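Bd3460 (Bdellovibrio bacteriovorus, PDB 5CEC) binds the predatory endopeptidase Bd3459 as an ankyrin-repeat immunity protein, probably protecting Bdellovibrio from its own enzyme during invasion of prey. Local coordinates at residues E114-G119 and E147-K152. Sequence-based numbering, arbitrary orientation.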
loop_
_atom_site.group_PDB
_atom_site.type_symbol
_atom_site.label_atom_id
_atom_site.label_comp_id
_atom_site.label_asym_id
_atom_site.label_seq_id
_atom_site.Cartn_x
_atom_site.Cartn_y
_atom_site.Cartn_z
ATOM N N GLU B 114 13.982 13.005 -5.040
ATOM C CA GLU B 114 15.325 12.520 -5.322
ATOM C C GLU B 114 15.723 12.876 -6.740
ATOM O O GLU B 114 16.837 13.319 -6.973
ATOM C CB GLU B 114 15.401 11.008 -5.093
ATOM C CG GLU B 114 16.795 10.407 -5.217
ATOM C CD GLU B 114 17.733 10.741 -4.067
ATOM O OE1 GLU B 114 17.274 11.164 -2.982
ATOM O OE2 GLU B 114 18.949 10.562 -4.265
ATOM N N LEU B 115 14.836 12.630 -7.700
ATOM C CA LEU B 115 15.125 12.877 -9.114
ATOM C C LEU B 115 15.310 14.359 -9.400
ATOM O O LEU B 115 16.250 14.762 -10.116
ATOM C CB LEU B 115 14.060 12.267 -10.024
ATOM C CG LEU B 115 14.096 10.740 -10.098
ATOM C CD1 LEU B 115 12.833 10.248 -10.765
ATOM C CD2 LEU B 115 15.300 10.212 -10.854
ATOM N N ILE B 116 14.470 15.191 -8.795
ATOM C CA ILE B 116 14.620 16.651 -8.981
ATOM C C ILE B 116 15.971 17.157 -8.406
ATOM O O ILE B 116 16.655 17.923 -9.065
ATOM C CB ILE B 116 13.411 17.400 -8.356
ATOM C CG1 ILE B 116 12.128 17.052 -9.127
ATOM C CG2 ILE B 116 13.617 18.915 -8.363
ATOM C CD1 ILE B 116 10.851 17.475 -8.443
ATOM N N LYS B 117 16.342 16.710 -7.208
ATOM C CA LYS B 117 17.639 17.035 -6.627
ATOM C C LYS B 117 18.817 16.526 -7.449
ATOM O O LYS B 117 19.898 17.105 -7.415
ATOM C CB LYS B 117 17.752 16.487 -5.187
ATOM C CG LYS B 117 16.857 17.226 -4.211
ATOM C CD LYS B 117 16.914 16.714 -2.777
ATOM C CE LYS B 117 16.878 15.197 -2.661
ATOM N NZ LYS B 117 16.541 14.752 -1.279
ATOM N N ALA B 118 18.595 15.446 -8.190
ATOM C CA ALA B 118 19.584 14.886 -9.093
ATOM C C ALA B 118 19.628 15.527 -10.476
ATOM O O ALA B 118 20.425 15.101 -11.321
ATOM C CB ALA B 118 19.388 13.386 -9.231
ATOM N N GLY B 119 18.790 16.539 -10.698
ATOM C CA GLY B 119 18.822 17.339 -11.915
ATOM C C GLY B 119 17.884 16.929 -13.024
ATOM O O GLY B 119 18.026 17.393 -14.151
ATOM N N GLU B 147 6.262 22.574 -5.042
ATOM C CA GLU B 147 7.222 23.641 -4.671
ATOM C C GLU B 147 8.615 23.357 -5.249
ATOM O O GLU B 147 9.256 24.258 -5.759
ATOM C CB GLU B 147 7.272 23.838 -3.148
ATOM C CG GLU B 147 6.001 24.427 -2.598
ATOM C CD GLU B 147 5.981 24.679 -1.117
ATOM O OE1 GLU B 147 6.615 23.935 -0.346
ATOM O OE2 GLU B 147 5.284 25.637 -0.718
ATOM N N SER B 148 9.078 22.113 -5.164
ATOM C CA SER B 148 10.365 21.764 -5.733
ATOM C C SER B 148 10.434 22.006 -7.235
ATOM O O SER B 148 11.466 22.435 -7.755
ATOM C CB SER B 148 10.746 20.330 -5.399
ATOM O OG SER B 148 10.930 20.161 -3.990
ATOM N N ILE B 149 9.348 21.718 -7.923
ATOM C CA ILE B 149 9.278 21.978 -9.363
ATOM C C ILE B 149 9.380 23.480 -9.643
ATOM O O ILE B 149 10.149 23.909 -10.495
ATOM C CB ILE B 149 8.000 21.342 -9.949
ATOM C CG1 ILE B 149 8.114 19.822 -9.923
ATOM C CG2 ILE B 149 7.701 21.865 -11.342
ATOM C CD1 ILE B 149 6.798 19.112 -10.099
ATOM N N LEU B 150 8.600 24.278 -8.929
ATOM C CA LEU B 150 8.606 25.725 -9.146
ATOM C C LEU B 150 9.949 26.363 -8.788
ATOM O O LEU B 150 10.352 27.347 -9.378
ATOM C CB LEU B 150 7.505 26.404 -8.337
ATOM C CG LEU B 150 6.086 26.046 -8.799
ATOM C CD1 LEU B 150 5.102 26.745 -7.865
ATOM C CD2 LEU B 150 5.836 26.425 -10.242
ATOM N N ALA B 151 10.651 25.778 -7.832
ATOM C CA ALA B 151 11.978 26.279 -7.463
ATOM C C ALA B 151 12.949 26.153 -8.644
ATOM O O ALA B 151 13.894 26.903 -8.745
ATOM C CB ALA B 151 12.495 25.521 -6.254
ATOM N N LYS B 152 12.721 25.179 -9.523
ATOM C CA LYS B 152 13.558 25.013 -10.732
ATOM C C LYS B 152 13.114 25.879 -11.914
ATOM O O LYS B 152 13.904 26.196 -12.795
ATOM C CB LYS B 152 13.615 23.538 -11.162
ATOM C CG LYS B 152 14.187 22.593 -10.114
ATOM C CD LYS B 152 15.678 22.792 -9.981
ATOM C CE LYS B 152 16.240 21.873 -8.921
ATOM N NZ LYS B 152 17.688 22.076 -8.763
#
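I116 and S148 have the nearest pair of CA atoms across the contact, 7.4 Å apart, and the last turn of helix 109-117 lies here beside residues 147-152 of helix 143-152. The first helix finishes in a Schellman motif: G119 takes a positive phi of 95°, and its N bonds back to I116 O at 3.0 Å. Nearly everything that touches does so through I116, whose CB points at the other helix and whose two branches divide the work. The longer one ends in I116 CD1, which sits 3.9 Å from I149 CG1, the two isoleucine side chains crossing at about a right angle; the same methyl is 4.2 Å from S148 CB. I116 CG2, anti to the backbone N, meets the lysine instead, lying 4.0 Å from K152 CE. Bent at chi2 (-72°), K152 lays its methylenes alongside I116, running the opposite way, and brings CE to 4.0 Å from I116 O. S148 meets I116 through CB and its carbonyl O, while its OG is hydrogen-bonded to E113 OE1 and K144 O. I149 also packs on helix 134-141, and I116 touches L100 of helix 99-105, which joins this contact to the other helices of the stack. Neighbouring helical pairs of the ankyrin stack therefore meet here by van der Waals contact between aliphatic groups, buried at the isoleucines and edged by the alkyl chain of an exposed lysine.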